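PDB 4WD2: aromatic-amino-acid transaminase TyrB from Burkholderia cenocepacia K56-2Valvano, which probably catalyses the pyridoxal-phosphate-dependent transfer of amino groups between aromatic amino acids and 2-oxo acids. Local coordinates for residues A[129-141]-A[180-193]. Numbering follows the deposited sequence.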
ATOM      1  N   SER A 129     -23.195  -8.219  -7.066  1.00 15.99           N
ATOM      2  CA  SER A 129     -23.399  -6.819  -7.416  1.00 13.88           C
ATOM      3  C   SER A 129     -22.494  -6.432  -8.567  1.00 13.04           C
ATOM      4  O   SER A 129     -21.396  -6.957  -8.699  1.00 15.17           O
ATOM      5  CB  SER A 129     -23.123  -5.910  -6.221  1.00 13.19           C
ATOM      6  OG  SER A 129     -24.026  -6.167  -5.163  1.00 15.34           O
ATOM      7  N   GLN A 130     -22.955  -5.516  -9.409  1.00 12.49           N
ATOM      8  CA  GLN A 130     -22.104  -4.969 -10.453  1.00 13.05           C
ATOM      9  C   GLN A 130     -21.820  -3.500 -10.144  1.00 13.60           C
ATOM     10  O   GLN A 130     -22.442  -2.918  -9.252  1.00 13.88           O
ATOM     11  CB  GLN A 130     -22.756  -5.147 -11.823  1.00 12.67           C
ATOM     12  CG  GLN A 130     -23.033  -6.606 -12.147  1.00 14.26           C
ATOM     13  CD  GLN A 130     -23.457  -6.825 -13.578  1.00 14.33           C
ATOM     14  OE1 GLN A 130     -23.489  -5.889 -14.376  1.00 12.64           O
ATOM     15  NE2 GLN A 130     -23.785  -8.071 -13.916  1.00 16.64           N
ATOM     16  N   VAL A 131     -20.870  -2.906 -10.859  1.00 13.30           N
ATOM     17  CA  VAL A 131     -20.454  -1.538 -10.565  1.00 10.83           C
ATOM     18  C   VAL A 131     -20.823  -0.601 -11.716  1.00 11.23           C
ATOM     19  O   VAL A 131     -20.684  -0.964 -12.888  1.00 12.00           O
ATOM     20  CB  VAL A 131     -18.933  -1.473 -10.281  1.00 11.68           C
ATOM     21  CG1 VAL A 131     -18.455  -0.034 -10.159  1.00 11.86           C
ATOM     22  CG2 VAL A 131     -18.583  -2.245  -9.001  1.00 11.53           C
ATOM     23  N   TRP A 132     -21.326   0.586 -11.377  1.00 11.23           N
ATOM     24  CA  TRP A 132     -21.655   1.613 -12.370  1.00 10.79           C
ATOM     25  C   TRP A 132     -20.854   2.895 -12.131  1.00 11.60           C
ATOM     26  O   TRP A 132     -20.891   3.449 -11.033  1.00 11.01           O
ATOM     27  CB  TRP A 132     -23.151   1.934 -12.352  1.00  9.77           C
ATOM     28  CG  TRP A 132     -23.993   0.997 -13.174  1.00 11.68           C
ATOM     29  CD1 TRP A 132     -24.454   1.205 -14.443  1.00 12.96           C
ATOM     30  CD2 TRP A 132     -24.465  -0.296 -12.784  1.00 12.52           C
ATOM     31  NE1 TRP A 132     -25.191   0.123 -14.864  1.00 14.46           N
ATOM     32  CE2 TRP A 132     -25.213  -0.812 -13.863  1.00 14.51           C
ATOM     33  CE3 TRP A 132     -24.334  -1.064 -11.624  1.00 13.33           C
ATOM     34  CZ2 TRP A 132     -25.827  -2.064 -13.816  1.00 15.46           C
ATOM     35  CZ3 TRP A 132     -24.946  -2.305 -11.576  1.00 14.78           C
ATOM     36  CH2 TRP A 132     -25.682  -2.793 -12.667  1.00 16.61           C
ATOM     37  N   LEU A 133     -20.123   3.351 -13.152  1.00 11.70           N
ATOM     38  CA  LEU A 133     -19.362   4.604 -13.096  0.55 10.72           C
ATOM     39  C   LEU A 133     -19.935   5.634 -14.063  1.00 11.10           C
ATOM     40  O   LEU A 133     -20.707   5.297 -14.951  1.00 12.48           O
ATOM     41  CB  LEU A 133     -17.878   4.391 -13.429  0.55 10.30           C
ATOM     42  CG  LEU A 133     -17.267   3.008 -13.631  0.55 10.29           C
ATOM     43  CD1 LEU A 133     -15.907   3.130 -14.300  0.55 10.39           C
ATOM     44  CD2 LEU A 133     -17.114   2.321 -12.304  0.55 10.76           C
ATOM     45  N   SER A 134     -19.526   6.886 -13.908  1.00 10.02           N
ATOM     46  CA  SER A 134     -19.988   7.944 -14.790  1.00 10.08           C
ATOM     47  C   SER A 134     -19.367   7.828 -16.175  1.00 11.01           C
ATOM     48  O   SER A 134     -18.268   7.300 -16.341  1.00  9.19           O
ATOM     49  CB  SER A 134     -19.673   9.315 -14.184  1.00  9.89           C
ATOM     50  OG  SER A 134     -18.283   9.464 -13.963  1.00 10.80           O
ATOM     51  N   ASP A 135     -20.082   8.327 -17.175  1.00 10.81           N
ATOM     52  CA  ASP A 135     -19.530   8.432 -18.518  1.00 13.10           C
ATOM     53  C   ASP A 135     -19.138   9.875 -18.803  1.00 14.21           C
ATOM     54  O   ASP A 135     -20.009  10.703 -19.050  1.00 15.17           O
ATOM     55  CB  ASP A 135     -20.544   7.945 -19.558  1.00 15.03           C
ATOM     56  CG  ASP A 135     -20.120   8.262 -20.980  1.00 18.39           C
ATOM     57  OD1 ASP A 135     -18.916   8.154 -21.277  1.00 18.81           O
ATOM     58  OD2 ASP A 135     -20.994   8.622 -21.798  1.00 21.04           O
ATOM     59  N   PRO A 136     -17.830  10.194 -18.756  1.00 13.70           N
ATOM     60  CA  PRO A 136     -16.676   9.351 -18.430  1.00 13.59           C
ATOM     61  C   PRO A 136     -16.327   9.415 -16.942  1.00 12.70           C
ATOM     62  O   PRO A 136     -17.034  10.069 -16.178  1.00 10.81           O
ATOM     63  CB  PRO A 136     -15.562   9.977 -19.269  1.00 13.60           C
ATOM     64  CG  PRO A 136     -15.877  11.436 -19.191  1.00 10.97           C
ATOM     65  CD  PRO A 136     -17.399  11.542 -19.169  1.00 13.55           C
ATOM     66  N   SER A 137     -15.247   8.753 -16.539  1.00 12.03           N
ATOM     67  CA  SER A 137     -14.817   8.809 -15.146  1.00 13.17           C
ATOM     68  C   SER A 137     -13.297   8.727 -15.044  1.00 13.23           C
ATOM     69  O   SER A 137     -12.615   8.616 -16.057  1.00 14.97           O
ATOM     70  CB  SER A 137     -15.470   7.688 -14.336  1.00 14.05           C
ATOM     71  OG  SER A 137     -15.259   7.870 -12.945  1.00 14.41           O
ATOM     72  N   TRP A 138     -12.782   8.795 -13.821  1.00 15.61           N
ATOM     73  CA  TRP A 138     -11.350   8.655 -13.556  1.00 16.24           C
ATOM     74  C   TRP A 138     -10.811   7.398 -14.227  1.00 16.25           C
ATOM     75  O   TRP A 138     -11.407   6.325 -14.125  1.00 14.43           O
ATOM     76  CB  TRP A 138     -11.076   8.606 -12.047  1.00 15.55           C
ATOM     77  CG  TRP A 138      -9.615   8.561 -11.694  1.00 15.38           C
ATOM     78  CD1 TRP A 138      -8.633   9.367 -12.183  1.00 17.01           C
ATOM     79  CD2 TRP A 138      -8.976   7.679 -10.760  1.00 16.07           C
ATOM     80  NE1 TRP A 138      -7.422   9.039 -11.626  1.00 16.86           N
ATOM     81  CE2 TRP A 138      -7.605   8.004 -10.747  1.00 16.63           C
ATOM     82  CE3 TRP A 138      -9.428   6.644  -9.938  1.00 14.91           C
ATOM     83  CZ2 TRP A 138      -6.680   7.333  -9.942  1.00 16.02           C
ATOM     84  CZ3 TRP A 138      -8.505   5.975  -9.139  1.00 14.83           C
ATOM     85  CH2 TRP A 138      -7.152   6.327  -9.147  1.00 14.69           C
ATOM     86  N   GLU A 139      -9.679   7.546 -14.906  1.00 18.48           N
ATOM     87  CA  GLU A 139      -9.098   6.491 -15.731  1.00 21.79           C
ATOM     88  C   GLU A 139      -8.829   5.163 -15.006  1.00 21.10           C
ATOM     89  O   GLU A 139      -8.718   4.121 -15.648  1.00 23.27           O
ATOM     90  CB  GLU A 139      -7.788   6.991 -16.362  1.00 25.78           C
ATOM     91  CG  GLU A 139      -6.713   7.441 -15.362  1.00 28.38           C
ATOM     92  CD  GLU A 139      -6.786   8.927 -15.020  1.00 30.54           C
ATOM     93  OE1 GLU A 139      -7.773   9.588 -15.411  1.00 31.64           O
ATOM     94  OE2 GLU A 139      -5.850   9.430 -14.360  1.00 31.14           O
ATOM     95  N   ASN A 140      -8.735   5.180 -13.681  1.00 18.40           N
ATOM     96  CA  ASN A 140      -8.399   3.955 -12.965  1.00 15.58           C
ATOM     97  C   ASN A 140      -9.570   3.310 -12.222  1.00 12.51           C
ATOM     98  O   ASN A 140      -9.404   2.272 -11.584  1.00 11.41           O
ATOM     99  CB  ASN A 140      -7.248   4.235 -12.002  1.00 17.53           C
ATOM    100  CG  ASN A 140      -5.957   4.588 -12.734  1.00 21.09           C
ATOM    101  OD1 ASN A 140      -5.616   3.977 -13.747  1.00 20.38           O
ATOM    102  ND2 ASN A 140      -5.243   5.587 -12.230  1.00 23.69           N
ATOM    103  N   HIS A 141     -10.752   3.910 -12.326  1.00 11.40           N
ATOM    104  CA  HIS A 141     -11.956   3.356 -11.708  1.00 11.46           C
ATOM    105  C   HIS A 141     -12.305   1.987 -12.279  1.00 12.13           C
ATOM    106  O   HIS A 141     -12.518   1.030 -11.533  1.00 12.72           O
ATOM    107  CB  HIS A 141     -13.142   4.304 -11.893  1.00 11.39           C
ATOM    108  CG  HIS A 141     -13.259   5.352 -10.827  1.00 12.18           C
ATOM    109  ND1 HIS A 141     -13.916   6.544 -11.033  1.00 12.25           N
ATOM    110  CD2 HIS A 141     -12.824   5.374  -9.544  1.00 11.61           C
ATOM    111  CE1 HIS A 141     -13.874   7.264  -9.922  1.00 12.82           C
ATOM    112  NE2 HIS A 141     -13.214   6.578  -9.008  1.00 12.14           N
ATOM    113  N   ARG A 180     -28.564  -3.185  -4.282  1.00 12.44           N
ATOM    114  CA  ARG A 180     -27.162  -3.448  -3.946  1.00 12.76           C
ATOM    115  C   ARG A 180     -26.198  -3.250  -5.114  1.00 12.89           C
ATOM    116  O   ARG A 180     -25.039  -3.647  -5.042  1.00 13.47           O
ATOM    117  CB  ARG A 180     -27.021  -4.851  -3.356  1.00 13.16           C
ATOM    118  CG  ARG A 180     -27.763  -4.985  -2.030  1.00 15.40           C
ATOM    119  CD  ARG A 180     -27.857  -6.428  -1.573  1.00 19.77           C
ATOM    120  NE  ARG A 180     -28.619  -7.241  -2.512  1.00 23.38           N
ATOM    121  CZ  ARG A 180     -29.948  -7.312  -2.533  1.00 26.64           C
ATOM    122  NH1 ARG A 180     -30.674  -6.613  -1.661  1.00 27.72           N
ATOM    123  NH2 ARG A 180     -30.554  -8.081  -3.430  1.00 27.36           N
ATOM    124  N   SER A 181     -26.670  -2.610  -6.179  1.00 12.30           N
ATOM    125  CA  SER A 181     -25.775  -2.150  -7.231  1.00 11.85           C
ATOM    126  C   SER A 181     -24.803  -1.116  -6.660  1.00 11.28           C
ATOM    127  O   SER A 181     -25.198  -0.224  -5.907  1.00 10.75           O
ATOM    128  CB  SER A 181     -26.563  -1.549  -8.397  1.00 11.97           C
ATOM    129  OG  SER A 181     -27.371  -2.528  -9.028  1.00 11.57           O
ATOM    130  N   ILE A 182     -23.530  -1.244  -7.011  1.00 11.18           N
ATOM    131  CA  ILE A 182     -22.514  -0.324  -6.511  1.00 10.90           C
ATOM    132  C   ILE A 182     -22.367   0.856  -7.468  1.00 12.15           C
ATOM    133  O   ILE A 182     -22.016   0.683  -8.632  1.00 13.08           O
ATOM    134  CB  ILE A 182     -21.152  -1.030  -6.333  1.00 11.11           C
ATOM    135  CG1 ILE A 182     -21.281  -2.179  -5.329  1.00 12.28           C
ATOM    136  CG2 ILE A 182     -20.093  -0.029  -5.880  1.00 10.05           C
ATOM    137  CD1 ILE A 182     -20.187  -3.228  -5.441  1.00 12.39           C
ATOM    138  N   VAL A 183     -22.641   2.061  -6.975  1.00 10.87           N
ATOM    139  CA  VAL A 183     -22.615   3.242  -7.828  1.00  9.98           C
ATOM    140  C   VAL A 183     -21.478   4.177  -7.432  1.00 10.10           C
ATOM    141  O   VAL A 183     -21.524   4.813  -6.382  1.00 10.75           O
ATOM    142  CB  VAL A 183     -23.965   3.996  -7.768  1.00  9.79           C
ATOM    143  CG1 VAL A 183     -23.983   5.154  -8.758  1.00 10.13           C
ATOM    144  CG2 VAL A 183     -25.108   3.042  -8.055  1.00 11.02           C
ATOM    145  N   LEU A 184     -20.454   4.249  -8.278  1.00 10.14           N
ATOM    146  CA  LEU A 184     -19.315   5.136  -8.046  1.00  9.77           C
ATOM    147  C   LEU A 184     -19.695   6.566  -8.393  1.00  8.97           C
ATOM    148  O   LEU A 184     -20.100   6.861  -9.523  1.00  9.15           O
ATOM    149  CB  LEU A 184     -18.098   4.706  -8.875  1.00 11.37           C
ATOM    150  CG  LEU A 184     -17.001   3.853  -8.230  1.00 14.29           C
ATOM    151  CD1 LEU A 184     -15.922   3.559  -9.258  1.00 15.74           C
ATOM    152  CD2 LEU A 184     -16.378   4.530  -7.021  1.00 13.28           C
ATOM    153  N   LEU A 185     -19.559   7.455  -7.421  1.00  7.49           N
ATOM    154  CA  LEU A 185     -19.945   8.847  -7.608  1.00  8.46           C
ATOM    155  C   LEU A 185     -18.818   9.789  -7.217  1.00  8.55           C
ATOM    156  O   LEU A 185     -18.206   9.620  -6.164  1.00  8.78           O
ATOM    157  CB  LEU A 185     -21.195   9.157  -6.785  1.00  9.72           C
ATOM    158  CG  LEU A 185     -22.406   8.280  -7.112  1.00 11.11           C
ATOM    159  CD1 LEU A 185     -23.286   8.092  -5.893  1.00 11.70           C
ATOM    160  CD2 LEU A 185     -23.206   8.888  -8.266  1.00 11.70           C
ATOM    161  N   HIS A 186     -18.533  10.771  -8.069  1.00  8.02           N
ATOM    162  CA  HIS A 186     -17.609  11.829  -7.702  1.00  8.96           C
ATOM    163  C   HIS A 186     -18.340  12.772  -6.749  1.00 10.32           C
ATOM    164  O   HIS A 186     -19.449  13.215  -7.042  1.00 10.92           O
ATOM    165  CB  HIS A 186     -17.107  12.577  -8.938  1.00  8.25           C
ATOM    166  CG  HIS A 186     -16.315  11.728  -9.885  1.00  7.87           C
ATOM    167  ND1 HIS A 186     -15.034  12.049 -10.275  1.00  9.11           N
ATOM    168  CD2 HIS A 186     -16.629  10.578 -10.528  1.00  7.77           C
ATOM    169  CE1 HIS A 186     -14.587  11.128 -11.111  1.00  8.44           C
ATOM    170  NE2 HIS A 186     -15.537  10.225 -11.283  1.00  9.09           N
ATOM    171  N   ALA A 187     -17.733  13.064  -5.604  1.00  9.63           N
ATOM    172  CA  ALA A 187     -18.349  13.971  -4.630  1.00 10.52           C
ATOM    173  C   ALA A 187     -18.464  15.390  -5.182  1.00 11.25           C
ATOM    174  O   ALA A 187     -19.444  16.094  -4.934  1.00 12.78           O
ATOM    175  CB  ALA A 187     -17.551  13.980  -3.337  1.00 10.20           C
ATOM    176  N   CYS A 188     -17.443  15.797  -5.926  1.00 11.76           N
ATOM    177  CA  CYS A 188     -17.370  17.119  -6.540  1.00  9.06           C
ATOM    178  C   CYS A 188     -16.083  17.144  -7.349  1.00  8.72           C
ATOM    179  O   CYS A 188     -15.324  16.174  -7.308  1.00  7.41           O
ATOM    180  CB  CYS A 188     -17.374  18.236  -5.495  1.00  8.46           C
ATOM    181  SG  CYS A 188     -15.958  18.191  -4.389  1.00 12.35           S
ATOM    182  N   CYS A 189     -15.839  18.237  -8.071  1.00  8.73           N
ATOM    183  CA  CYS A 189     -14.602  18.397  -8.849  1.00  8.80           C
ATOM    184  C   CYS A 189     -14.356  17.192  -9.749  1.00 10.12           C
ATOM    185  O   CYS A 189     -13.313  16.536  -9.664  1.00 10.50           O
ATOM    186  CB  CYS A 189     -13.410  18.624  -7.911  1.00  8.50           C
ATOM    187  SG  CYS A 189     -13.546  20.152  -6.921  1.00 12.49           S
ATOM    188  N   HIS A 190     -15.336  16.901 -10.602  1.00 10.03           N
ATOM    189  CA  HIS A 190     -15.323  15.687 -11.411  1.00  8.72           C
ATOM    190  C   HIS A 190     -14.059  15.557 -12.250  1.00  9.00           C
ATOM    191  O   HIS A 190     -13.605  16.513 -12.874  1.00  6.66           O
ATOM    192  CB  HIS A 190     -16.552  15.639 -12.322  1.00  8.37           C
ATOM    193  CG  HIS A 190     -16.728  14.330 -13.028  1.00  7.26           C
ATOM    194  ND1 HIS A 190     -16.242  14.096 -14.296  1.00  7.64           N
ATOM    195  CD2 HIS A 190     -17.343  13.186 -12.643  1.00  7.29           C
ATOM    196  CE1 HIS A 190     -16.548  12.862 -14.661  1.00  8.11           C
ATOM    197  NE2 HIS A 190     -17.213  12.288 -13.675  1.00  7.74           N
ATOM    198  N   ASN A 191     -13.493  14.358 -12.233  1.00  8.84           N
ATOM    199  CA  ASN A 191     -12.333  14.026 -13.036  1.00  8.46           C
ATOM    200  C   ASN A 191     -12.794  13.012 -14.076  1.00  8.39           C
ATOM    201  O   ASN A 191     -13.203  11.912 -13.722  1.00 11.28           O
ATOM    202  CB  ASN A 191     -11.215  13.471 -12.141  1.00  9.42           C
ATOM    203  CG  ASN A 191      -9.935  13.166 -12.902  1.00 11.55           C
ATOM    204  OD1 ASN A 191      -9.834  13.418 -14.092  1.00 12.62           O
ATOM    205  ND2 ASN A 191      -8.938  12.633 -12.199  1.00 10.90           N
ATOM    206  N   PRO A 192     -12.693  13.346 -15.371  1.00  8.59           N
ATOM    207  CA  PRO A 192     -11.961  14.433 -16.020  1.00  8.48           C
ATOM    208  C   PRO A 192     -12.743  15.678 -16.450  1.00  9.21           C
ATOM    209  O   PRO A 192     -12.107  16.575 -17.004  1.00  9.68           O
ATOM    210  CB  PRO A 192     -11.424  13.738 -17.270  1.00  8.58           C
ATOM    211  CG  PRO A 192     -12.557  12.844 -17.660  1.00  8.55           C
ATOM    212  CD  PRO A 192     -13.191  12.378 -16.365  1.00  9.39           C
ATOM    213  N   THR A 193     -14.051  15.757 -16.213  1.00  9.51           N
ATOM    214  CA  THR A 193     -14.871  16.740 -16.927  1.00 10.56           C
ATOM    215  C   THR A 193     -15.108  18.050 -16.183  1.00 10.65           C
ATOM    216  O   THR A 193     -15.403  19.073 -16.799  1.00 10.41           O
ATOM    217  CB  THR A 193     -16.248  16.154 -17.289  1.00 11.67           C
ATOM    218  OG1 THR A 193     -17.034  16.012 -16.097  1.00 10.48           O
ATOM    219  CG2 THR A 193     -16.093  14.799 -17.974  1.00 12.31           C
TER
HETATM  220  O   HOH W   1     -25.978  -4.982  -9.410  1.00  9.83           O
HETATM  221  O   HOH W   2     -17.821   7.460 -11.463  1.00 19.23           O
HETATM  222  O   HOH W   3      -6.032  11.943 -13.136  1.00 19.19           O
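Backbone bonds from Ile182 N to Gln130 O, Trp132 N to Ile182 O and Leu184 N to Trp132 O join strands 131-135 and 182-186 in parallel, as neighbours in the central sheet of a class I/II aminotransferase. At the start of the pair Ser129 OG donates to Arg180 O (2.7 Å), approaching from above the carbonyl plane. Val131 CG2 rests on Ile182 CB on one face of the sheet; on the other, the Trp132 ring brings CZ3 to Ser181 OG, a hydroxyl bonded to Pro178 O. Leu184 CD1 makes a CH-pi contact over one face of the His141 ring, 3.7 Å from its centroid; Trp138 CB covers the opposite face.

Toward the C-terminal ends of the strands and in the loops that follow, polar contacts predominate. With its OG anti to the backbone N (chi1 -169°), Ser137 meets His186 NE2 in the plane of that ring (2.9 Å), and the same hydroxyl bonds His141 ND1 (2.7 Å) and a water that bridges Ser134 N and Leu184 O. The His141 and His186 rings are steeply inclined, their planes 82° apart. His190 CD2 lies over the centre of one face of the His186 ring, while His190 NE2 donates in its own ring plane to Ser134 OG (3.0 Å), which in turn donates a hydrogen bond to Pro136 O. Asn191 ND2 lies 3.3 Å from Trp138 CD1, amide and indole planes 45° apart, and bonds O3 of the cofactor-bearing residue at position 254.

Asn191 thus touches the cofactor directly, whereas His141, bonded through NE2 to Asp219, links the serine–histidine network to the C-terminal end of the adjacent strand 215-220; Ser137, gripping ND1, probably helps fix that imidazole's rotation.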